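Local coordinates for putative protein (Aquifex aeolicus, PDB 1T6T) that is of unknown function but carries a Toprim domain and probably acts on nucleic acid, as RNase M5-like Toprim proteins do, at residues B[9-14]-B[98-103]; B[13-18]-B[64-69]; B[17-22]-B[38-43]. All coordinates share one frame; numbering follows the deposited sequence.

Contact 1 (B[9-14]-B[98-103]); sequences SEWIKE and RNFLKK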
loop_
_atom_site.group_PDB
_atom_site.type_symbol
_atom_site.label_atom_id
_atom_site.label_comp_id
_atom_site.label_asym_id
_atom_site.label_seq_id
_atom_site.Cartn_x
_atom_site.Cartn_y
_atom_site.Cartn_z
ATOM N N SER B 9 7.159 -16.529 -19.061
ATOM C CA SER B 9 7.689 -15.824 -20.220
ATOM C C SER B 9 6.578 -15.456 -21.200
ATOM O O SER B 9 6.517 -14.325 -21.683
ATOM C CB SER B 9 8.735 -16.685 -20.932
ATOM O OG SER B 9 9.149 -16.074 -22.143
ATOM N N GLU B 10 5.700 -16.411 -21.495
ATOM C CA GLU B 10 4.603 -16.152 -22.420
ATOM C C GLU B 10 3.582 -15.212 -21.788
ATOM O O GLU B 10 2.937 -14.429 -22.482
ATOM C CB GLU B 10 3.921 -17.461 -22.829
ATOM C CG GLU B 10 4.854 -18.465 -23.497
ATOM C CD GLU B 10 4.108 -19.612 -24.158
ATOM O OE1 GLU B 10 3.152 -20.138 -23.550
ATOM O OE2 GLU B 10 4.485 -19.995 -25.287
ATOM N N TRP B 11 3.439 -15.298 -20.468
ATOM C CA TRP B 11 2.506 -14.447 -19.729
ATOM C C TRP B 11 2.968 -12.993 -19.869
ATOM O O TRP B 11 2.172 -12.089 -20.131
ATOM C CB TRP B 11 2.496 -14.862 -18.253
ATOM C CG TRP B 11 1.564 -14.079 -17.381
ATOM C CD1 TRP B 11 0.239 -14.329 -17.152
ATOM C CD2 TRP B 11 1.897 -12.930 -16.598
ATOM N NE1 TRP B 11 -0.271 -13.406 -16.266
ATOM C CE2 TRP B 11 0.726 -12.536 -15.911
ATOM C CE3 TRP B 11 3.073 -12.194 -16.408
ATOM C CZ2 TRP B 11 0.699 -11.438 -15.046
ATOM C CZ3 TRP B 11 3.044 -11.098 -15.547
ATOM C CH2 TRP B 11 1.863 -10.735 -14.877
ATOM N N ILE B 12 4.267 -12.781 -19.704
ATOM C CA ILE B 12 4.846 -11.448 -19.821
ATOM C C ILE B 12 4.690 -10.907 -21.242
ATOM O O ILE B 12 4.412 -9.726 -21.438
ATOM C CB ILE B 12 6.343 -11.465 -19.431
ATOM C CG1 ILE B 12 6.473 -11.706 -17.924
ATOM C CG2 ILE B 12 7.007 -10.156 -19.825
ATOM C CD1 ILE B 12 7.898 -11.804 -17.426
ATOM N N LYS B 13 4.869 -11.773 -22.233
ATOM C CA LYS B 13 4.732 -11.364 -23.624
ATOM C C LYS B 13 3.298 -10.912 -23.898
ATOM O O LYS B 13 3.069 -9.901 -24.563
ATOM C CB LYS B 13 5.090 -12.525 -24.554
ATOM C CG LYS B 13 4.939 -12.199 -26.033
ATOM C CD LYS B 13 5.309 -13.388 -26.911
ATOM C CE LYS B 13 6.787 -13.735 -26.787
ATOM N NZ LYS B 13 7.156 -14.913 -27.630
ATOM N N GLU B 14 2.338 -11.667 -23.379
ATOM C CA GLU B 14 0.930 -11.351 -23.566
ATOM C C GLU B 14 0.573 -10.059 -22.829
ATOM O O GLU B 14 -0.194 -9.238 -23.326
ATOM C CB GLU B 14 0.069 -12.501 -23.049
ATOM C CG GLU B 14 -1.139 -12.793 -23.908
ATOM C CD GLU B 14 -0.759 -13.118 -25.344
ATOM O OE1 GLU B 14 -0.025 -14.107 -25.561
ATOM O OE2 GLU B 14 -1.191 -12.382 -26.254
ATOM N N ARG B 98 -3.974 -11.352 -13.654
ATOM C CA ARG B 98 -3.740 -11.619 -12.245
ATOM C C ARG B 98 -4.248 -13.015 -11.892
ATOM O O ARG B 98 -3.574 -13.768 -11.192
ATOM C CB ARG B 98 -4.453 -10.570 -11.385
ATOM C CG ARG B 98 -4.234 -10.750 -9.887
ATOM C CD ARG B 98 -4.743 -9.541 -9.114
ATOM N NE ARG B 98 -4.492 -9.646 -7.677
ATOM C CZ ARG B 98 -5.306 -10.239 -6.811
ATOM N NH1 ARG B 98 -6.438 -10.787 -7.231
ATOM N NH2 ARG B 98 -4.993 -10.276 -5.522
ATOM N N ASN B 99 -5.436 -13.361 -12.376
ATOM C CA ASN B 99 -5.997 -14.674 -12.076
ATOM C C ASN B 99 -5.152 -15.810 -12.626
ATOM O O ASN B 99 -5.112 -16.893 -12.043
ATOM C CB ASN B 99 -7.428 -14.795 -12.607
ATOM C CG ASN B 99 -8.412 -13.962 -11.816
ATOM O OD1 ASN B 99 -8.159 -13.610 -10.660
ATOM N ND2 ASN B 99 -9.548 -13.653 -12.428
ATOM N N PHE B 100 -4.478 -15.570 -13.743
ATOM C CA PHE B 100 -3.640 -16.600 -14.339
ATOM C C PHE B 100 -2.469 -16.955 -13.418
ATOM O O PHE B 100 -2.077 -18.119 -13.318
ATOM C CB PHE B 100 -3.105 -16.139 -15.694
ATOM C CG PHE B 100 -2.842 -17.268 -16.648
ATOM C CD1 PHE B 100 -3.888 -17.849 -17.359
ATOM C CD2 PHE B 100 -1.556 -17.777 -16.809
ATOM C CE1 PHE B 100 -3.657 -18.927 -18.218
ATOM C CE2 PHE B 100 -1.317 -18.853 -17.664
ATOM C CZ PHE B 100 -2.370 -19.429 -18.368
ATOM N N LEU B 101 -1.922 -15.952 -12.737
ATOM C CA LEU B 101 -0.796 -16.170 -11.835
ATOM C C LEU B 101 -1.152 -17.047 -10.637
ATOM O O LEU B 101 -0.268 -17.624 -9.999
ATOM C CB LEU B 101 -0.248 -14.828 -11.330
ATOM C CG LEU B 101 0.342 -13.863 -12.365
ATOM C CD1 LEU B 101 0.815 -12.591 -11.667
ATOM C CD2 LEU B 101 1.495 -14.530 -13.096
ATOM N N LYS B 102 -2.440 -17.146 -10.331
ATOM C CA LYS B 102 -2.883 -17.945 -9.196
ATOM C C LYS B 102 -2.535 -19.426 -9.337
ATOM O O LYS B 102 -2.521 -20.159 -8.347
ATOM C CB LYS B 102 -4.391 -17.782 -9.000
ATOM C CG LYS B 102 -4.802 -16.372 -8.604
ATOM C CD LYS B 102 -6.313 -16.238 -8.501
ATOM C CE LYS B 102 -6.706 -14.855 -8.016
ATOM N NZ LYS B 102 -8.185 -14.700 -7.949
ATOM N N LYS B 103 -2.241 -19.860 -10.560
ATOM C CA LYS B 103 -1.901 -21.257 -10.802
ATOM C C LYS B 103 -0.408 -21.525 -10.650
ATOM O O LYS B 103 0.018 -22.679 -10.620
ATOM C CB LYS B 103 -2.355 -21.683 -12.202
ATOM C CG LYS B 103 -1.560 -21.053 -13.340
ATOM C CD LYS B 103 -2.097 -21.479 -14.703
ATOM C CE LYS B 103 -3.505 -20.949 -14.938
ATOM N NZ LYS B 103 -4.083 -21.444 -16.219
#
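Trp11 NE1 donates a hydrogen bond to the backbone oxygen of Phe97, one residue before 98-103, and this fixes the indole against helix 96-101. Leu101 covers one face of the indole. Its CD2 methyl sits over the five-membered ring of Trp11 in a CH-pi contact, 3.8 Å from the ring centroid and 21° off the normal. The nearest ring atom to Leu101 CD2 is Trp11 CE2, at 3.5 Å. The second methyl of Leu101 continues along the benzo part, where CD1 lies 3.6 Å from Trp11 CZ2. The two side chains cross at about a right angle. The Trp11 CG is anti to the backbone N (chi1 -179°), which carries the indole out from helix 8-18 to the other helix.

Both helices pack on the same face of the four-stranded parallel sheet of this Toprim domain. Trp11 therefore bridges two covering helices from distant parts of the chain, and it also touches Leu68.

Phe100 slides past Trp11 in the opposite sense. Phe100 CD2 comes 3.9 Å from Trp11 CD1, an oblique approach. One face of the Phe100 ring is covered from within its own segment by Lys103 CE, 3.7 Å above the ring plane. Trp104 adds an edge-to-face ring contact with Phe100, and Pro5 also packs against it.

Contact 2 (B[13-18]-B[64-69]); sequences KELKKA and KVILLF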
loop_
_atom_site.group_PDB
_atom_site.type_symbol
_atom_site.label_atom_id
_atom_site.label_comp_id
_atom_site.label_asym_id
_atom_site.label_seq_id
_atom_site.Cartn_x
_atom_site.Cartn_y
_atom_site.Cartn_z
ATOM N N LYS B 13 4.869 -11.773 -22.233
ATOM C CA LYS B 13 4.732 -11.364 -23.624
ATOM C C LYS B 13 3.298 -10.912 -23.898
ATOM O O LYS B 13 3.069 -9.901 -24.563
ATOM C CB LYS B 13 5.090 -12.525 -24.554
ATOM C CG LYS B 13 4.939 -12.199 -26.033
ATOM C CD LYS B 13 5.309 -13.388 -26.911
ATOM C CE LYS B 13 6.787 -13.735 -26.787
ATOM N NZ LYS B 13 7.156 -14.913 -27.630
ATOM N N GLU B 14 2.338 -11.667 -23.379
ATOM C CA GLU B 14 0.930 -11.351 -23.566
ATOM C C GLU B 14 0.573 -10.059 -22.829
ATOM O O GLU B 14 -0.194 -9.238 -23.326
ATOM C CB GLU B 14 0.069 -12.501 -23.049
ATOM C CG GLU B 14 -1.139 -12.793 -23.908
ATOM C CD GLU B 14 -0.759 -13.118 -25.344
ATOM O OE1 GLU B 14 -0.025 -14.107 -25.561
ATOM O OE2 GLU B 14 -1.191 -12.382 -26.254
ATOM N N LEU B 15 1.136 -9.886 -21.639
ATOM C CA LEU B 15 0.876 -8.690 -20.854
ATOM C C LEU B 15 1.413 -7.462 -21.579
ATOM O O LEU B 15 0.739 -6.437 -21.645
ATOM C CB LEU B 15 1.525 -8.805 -19.472
ATOM C CG LEU B 15 1.315 -7.611 -18.527
ATOM C CD1 LEU B 15 -0.183 -7.351 -18.330
ATOM C CD2 LEU B 15 1.998 -7.898 -17.191
ATOM N N LYS B 16 2.621 -7.565 -22.134
ATOM C CA LYS B 16 3.204 -6.432 -22.844
ATOM C C LYS B 16 2.318 -6.024 -24.012
ATOM O O LYS B 16 2.074 -4.837 -24.230
ATOM C CB LYS B 16 4.614 -6.760 -23.360
ATOM C CG LYS B 16 5.305 -5.542 -23.970
ATOM C CD LYS B 16 6.757 -5.799 -24.344
ATOM C CE LYS B 16 6.874 -6.638 -25.596
ATOM N NZ LYS B 16 8.293 -6.731 -26.044
ATOM N N LYS B 17 1.832 -7.010 -24.761
ATOM C CA LYS B 17 0.966 -6.730 -25.899
ATOM C C LYS B 17 -0.297 -6.028 -25.416
ATOM O O LYS B 17 -0.729 -5.033 -25.994
ATOM C CB LYS B 17 0.577 -8.031 -26.611
ATOM C CG LYS B 17 1.753 -8.820 -27.151
ATOM C CD LYS B 17 1.296 -10.049 -27.930
ATOM C CE LYS B 17 2.486 -10.898 -28.363
ATOM N NZ LYS B 17 3.481 -10.106 -29.139
ATOM N N ALA B 18 -0.882 -6.553 -24.345
ATOM C CA ALA B 18 -2.106 -5.995 -23.782
ATOM C C ALA B 18 -1.912 -4.582 -23.242
ATOM O O ALA B 18 -2.850 -3.784 -23.240
ATOM C CB ALA B 18 -2.629 -6.904 -22.676
ATOM N N LYS B 64 -9.851 0.591 -20.583
ATOM C CA LYS B 64 -9.593 -0.675 -19.917
ATOM C C LYS B 64 -8.402 -0.616 -18.969
ATOM O O LYS B 64 -7.397 0.041 -19.249
ATOM C CB LYS B 64 -9.361 -1.763 -20.964
ATOM C CG LYS B 64 -9.467 -3.181 -20.435
ATOM C CD LYS B 64 -9.103 -4.217 -21.500
ATOM C CE LYS B 64 -9.933 -4.067 -22.770
ATOM N NZ LYS B 64 -9.594 -2.834 -23.546
ATOM N N VAL B 65 -8.530 -1.312 -17.846
ATOM C CA VAL B 65 -7.478 -1.357 -16.847
ATOM C C VAL B 65 -7.170 -2.793 -16.436
ATOM O O VAL B 65 -8.070 -3.572 -16.125
ATOM C CB VAL B 65 -7.874 -0.573 -15.578
ATOM C CG1 VAL B 65 -6.791 -0.716 -14.527
ATOM C CG2 VAL B 65 -8.099 0.890 -15.914
ATOM N N ILE B 66 -5.888 -3.137 -16.443
ATOM C CA ILE B 66 -5.454 -4.463 -16.035
ATOM C C ILE B 66 -5.015 -4.373 -14.571
ATOM O O ILE B 66 -4.078 -3.644 -14.245
ATOM C CB ILE B 66 -4.269 -4.941 -16.895
ATOM C CG1 ILE B 66 -4.721 -5.114 -18.353
ATOM C CG2 ILE B 66 -3.715 -6.244 -16.336
ATOM C CD1 ILE B 66 -3.581 -5.353 -19.325
ATOM N N LEU B 67 -5.700 -5.092 -13.687
ATOM C CA LEU B 67 -5.346 -5.069 -12.269
ATOM C C LEU B 67 -4.265 -6.103 -11.989
ATOM O O LEU B 67 -4.432 -7.284 -12.296
ATOM C CB LEU B 67 -6.575 -5.366 -11.403
ATOM C CG LEU B 67 -7.746 -4.395 -11.534
ATOM C CD1 LEU B 67 -8.828 -4.781 -10.540
ATOM C CD2 LEU B 67 -7.271 -2.964 -11.282
ATOM N N LEU B 68 -3.148 -5.654 -11.429
ATOM C CA LEU B 68 -2.044 -6.557 -11.116
ATOM C C LEU B 68 -1.511 -6.372 -9.710
ATOM O O LEU B 68 -0.335 -6.079 -9.524
ATOM C CB LEU B 68 -0.881 -6.375 -12.091
ATOM C CG LEU B 68 -0.759 -7.297 -13.302
ATOM C CD1 LEU B 68 0.651 -7.155 -13.866
ATOM C CD2 LEU B 68 -1.023 -8.748 -12.904
ATOM N N PHE B 69 -2.374 -6.542 -8.719
ATOM C CA PHE B 69 -1.949 -6.414 -7.334
ATOM C C PHE B 69 -1.477 -7.775 -6.845
ATOM O O PHE B 69 -1.852 -8.808 -7.405
ATOM C CB PHE B 69 -3.107 -5.891 -6.494
ATOM C CG PHE B 69 -3.541 -4.520 -6.891
ATOM C CD1 PHE B 69 -2.734 -3.419 -6.616
ATOM C CD2 PHE B 69 -4.721 -4.327 -7.598
ATOM C CE1 PHE B 69 -3.096 -2.147 -7.046
ATOM C CE2 PHE B 69 -5.092 -3.057 -8.032
ATOM C CZ PHE B 69 -4.278 -1.966 -7.757
#
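Leu15 projects from helix 8-18 toward strand 64-67 and divides its two methyls between two residues. CD1 goes to Ile66 and CD2 goes to Leu68. A first torsion of -179° sets the fork of Leu15 beside the carbonyl carbon and points it at the sheet.

Leu15 and Leu68 reach toward each other tip to tip. Their meeting atoms are Leu15 CD2 and Leu68 CD1, 3.7 Å apart.

Ile66 runs at a slant to Leu15. Its CG1 is anti to the carbonyl carbon and its second torsion is extended, at 170°, and CD1 leads the approach to the helix. This one methyl serves two partners. Ile66 CD1 lies 3.8 Å from Ala18 CB. Leu15 CD1 is 4.1 Å from the same Ile66 CD1. Leu15 and Ala18 are three residues apart, so they sit on the same side of the helix, and the end of Ile66 meets both. Ala18 is short, and its CB is the only side-chain atom it brings to the contact. The nearest CA atoms across the pair are those of Ala18 and Ile66, at 8.6 Å. All the touching groups are aliphatic.

Ile66 and Leu68 alternate with Val65 and Leu67, which face the other side of the sheet and touch helix 73-88. On the near side, Phe97 of helix 96-101 packs on Glu14, Leu15, Ala18 and Ile66. Ile24 of the neighbouring strand 23-26 touches Leu15 and Leu68. Helix 8-18 thus lies across two adjacent strands of the parallel sheet, with helix 96-101 next to it.

Contact 3 (B[17-22]-B[38-43]); sequences KASREA and FSIKNV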
loop_
_atom_site.group_PDB
_atom_site.type_symbol
_atom_site.label_atom_id
_atom_site.label_comp_id
_atom_site.label_asym_id
_atom_site.label_seq_id
_atom_site.Cartn_x
_atom_site.Cartn_y
_atom_site.Cartn_z
ATOM N N LYS B 17 1.832 -7.010 -24.761
ATOM C CA LYS B 17 0.966 -6.730 -25.899
ATOM C C LYS B 17 -0.297 -6.028 -25.416
ATOM O O LYS B 17 -0.729 -5.033 -25.994
ATOM C CB LYS B 17 0.577 -8.031 -26.611
ATOM C CG LYS B 17 1.753 -8.820 -27.151
ATOM C CD LYS B 17 1.296 -10.049 -27.930
ATOM C CE LYS B 17 2.486 -10.898 -28.363
ATOM N NZ LYS B 17 3.481 -10.106 -29.139
ATOM N N ALA B 18 -0.882 -6.553 -24.345
ATOM C CA ALA B 18 -2.106 -5.995 -23.782
ATOM C C ALA B 18 -1.912 -4.582 -23.242
ATOM O O ALA B 18 -2.850 -3.784 -23.240
ATOM C CB ALA B 18 -2.629 -6.904 -22.676
ATOM N N SER B 19 -0.696 -4.277 -22.793
ATOM C CA SER B 19 -0.394 -2.966 -22.230
ATOM C C SER B 19 -0.440 -1.826 -23.241
ATOM O O SER B 19 -0.326 -0.667 -22.865
ATOM C CB SER B 19 0.967 -2.975 -21.517
ATOM O OG SER B 19 2.047 -2.978 -22.434
ATOM N N ARG B 20 -0.582 -2.145 -24.524
ATOM C CA ARG B 20 -0.684 -1.089 -25.527
ATOM C C ARG B 20 -2.148 -0.685 -25.671
ATOM O O ARG B 20 -2.457 0.356 -26.256
ATOM C CB ARG B 20 -0.168 -1.554 -26.891
ATOM C CG ARG B 20 1.345 -1.535 -27.058
ATOM C CD ARG B 20 1.979 -2.807 -26.547
ATOM N NE ARG B 20 3.297 -3.030 -27.140
ATOM C CZ ARG B 20 4.431 -2.508 -26.687
ATOM N NH1 ARG B 20 4.431 -1.721 -25.618
ATOM N NH2 ARG B 20 5.574 -2.781 -27.302
ATOM N N GLU B 21 -3.044 -1.512 -25.133
ATOM C CA GLU B 21 -4.482 -1.260 -25.217
ATOM C C GLU B 21 -5.126 -0.979 -23.859
ATOM O O GLU B 21 -6.260 -0.505 -23.788
ATOM C CB GLU B 21 -5.184 -2.468 -25.843
ATOM C CG GLU B 21 -4.577 -2.952 -27.149
ATOM C CD GLU B 21 -4.683 -1.931 -28.262
ATOM O OE1 GLU B 21 -5.814 -1.483 -28.556
ATOM O OE2 GLU B 21 -3.635 -1.581 -28.848
ATOM N N ALA B 22 -4.412 -1.286 -22.783
ATOM C CA ALA B 22 -4.939 -1.074 -21.440
ATOM C C ALA B 22 -3.825 -0.709 -20.466
ATOM O O ALA B 22 -2.679 -1.112 -20.649
ATOM C CB ALA B 22 -5.655 -2.329 -20.960
ATOM N N PHE B 38 10.948 -5.584 -18.436
ATOM C CA PHE B 38 10.438 -6.396 -19.534
ATOM C C PHE B 38 9.808 -5.505 -20.600
ATOM O O PHE B 38 9.043 -5.968 -21.439
ATOM C CB PHE B 38 9.410 -7.399 -19.007
ATOM C CG PHE B 38 10.000 -8.447 -18.110
ATOM C CD1 PHE B 38 10.659 -9.548 -18.648
ATOM C CD2 PHE B 38 9.927 -8.317 -16.726
ATOM C CE1 PHE B 38 11.241 -10.507 -17.819
ATOM C CE2 PHE B 38 10.505 -9.268 -15.888
ATOM C CZ PHE B 38 11.164 -10.367 -16.436
ATOM N N SER B 39 10.152 -4.223 -20.557
ATOM C CA SER B 39 9.644 -3.240 -21.506
ATOM C C SER B 39 8.140 -2.998 -21.398
ATOM O O SER B 39 7.489 -2.628 -22.373
ATOM C CB SER B 39 10.010 -3.641 -22.937
ATOM O OG SER B 39 11.419 -3.626 -23.108
ATOM N N ILE B 40 7.590 -3.224 -20.212
ATOM C CA ILE B 40 6.174 -2.971 -19.978
ATOM C C ILE B 40 6.174 -1.660 -19.200
ATOM O O ILE B 40 6.495 -1.626 -18.009
ATOM C CB ILE B 40 5.522 -4.108 -19.165
ATOM C CG1 ILE B 40 5.571 -5.407 -19.984
ATOM C CG2 ILE B 40 4.071 -3.751 -18.840
ATOM C CD1 ILE B 40 5.023 -6.626 -19.264
ATOM N N LYS B 41 5.820 -0.582 -19.893
ATOM C CA LYS B 41 5.841 0.762 -19.327
ATOM C C LYS B 41 4.512 1.429 -18.969
ATOM O O LYS B 41 4.487 2.334 -18.137
ATOM C CB LYS B 41 6.596 1.680 -20.291
ATOM C CG LYS B 41 7.988 1.181 -20.669
ATOM C CD LYS B 41 8.936 1.240 -19.486
ATOM C CE LYS B 41 9.142 2.678 -19.022
ATOM N NZ LYS B 41 10.064 2.778 -17.853
ATOM N N ASN B 42 3.420 0.998 -19.592
ATOM C CA ASN B 42 2.113 1.598 -19.336
ATOM C C ASN B 42 1.578 1.071 -18.011
ATOM O O ASN B 42 0.619 0.302 -17.966
ATOM C CB ASN B 42 1.163 1.270 -20.496
ATOM C CG ASN B 42 -0.132 2.060 -20.439
ATOM O OD1 ASN B 42 -0.213 3.102 -19.785
ATOM N ND2 ASN B 42 -1.150 1.573 -21.141
ATOM N N VAL B 43 2.207 1.525 -16.930
ATOM C CA VAL B 43 1.872 1.079 -15.584
ATOM C C VAL B 43 1.721 2.242 -14.613
ATOM O O VAL B 43 2.470 3.215 -14.677
ATOM C CB VAL B 43 2.991 0.151 -15.037
ATOM C CG1 VAL B 43 2.613 -0.378 -13.655
ATOM C CG2 VAL B 43 3.237 -0.999 -16.000
HETATM O O HOH W 1 3.648 -0.914 -21.832
HETATM O O HOH W 2 7.469 -1.452 -24.857
#
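Ser19 and Asn42 bring the two backbones to 6.0 Å between their CA atoms, where helix 8-18 gives way to a turn and an inverse gamma turn is centred on Asn42. The oxygen of Ala18 takes two backbone hydrogen bonds there, from Glu21 N and Ala22 N.

The Asn42 side chain makes the direct polar link. Asn42 ND2 donates to Ser19 O at 2.9 Å, and the N-H points at the oxygen with an angle of 162°. Ser19 O lies close to the Asn42 amide plane, while the donor is tilted 23° from the Ser19 carbonyl plane. With chi1 at -170° the amide stretches across to the turn after helix 8-18. Ala22 O is also close to Asn42 ND2, at 3.1 Å.

Ser19 is tied through its hydroxyl as well. OG bonds to Lys16 O in the last turn of the helix. Ser19 OG also accepts from water 1 at 2.7 Å. Water 1 in turn accepts from Asn42 N at 3.0 Å. The Ser19 side is thus joined to Asn42 both directly and through water. Beside this, Ser19 CB meets Ile40 CG2 at 4.2 Å. Ile40 also touches Leu15, Lys16 and Ile24.

Farther out, water 2 lies at the edge of the Arg20 guanidinium. Water 2 takes a bond from Arg20 NH1 and gives one to Ser39 O at 2.7 Å.

Ser39, with positive phi, is the C-prime residue of the Schellman motif that ends helix 29-36. Residues 38-42 form the loop that returns from helix 29-36 to strand 43-45, the second connection of a beta-alpha-beta crossover (strand 23-26, helix 29-36, strand 43-45) in the parallel sheet of the Toprim domain.

Overall arrangement
Helix 8-18, near the N terminus, supplies the first segment of all three contacts. Its end and the following turn enter contact 3, which closes the shortest loop, back from 38-43 after strand 23-26 and helix 29-36. Contact 2 starts earlier on the helix and closes a longer loop at strand 64-67. Contact 1 starts earliest and closes the longest, at 98-103, on helix 96-101 and the residues after it. Contact 3 is nested inside the loop closed by contact 1. Contact 2 starts from a stretch that overlaps both, sharing Lys13 and Glu14 with contact 1 and Lys17 and Ala18 with contact 3. Together they tie one helix to a crossover loop, a central strand and the last helix.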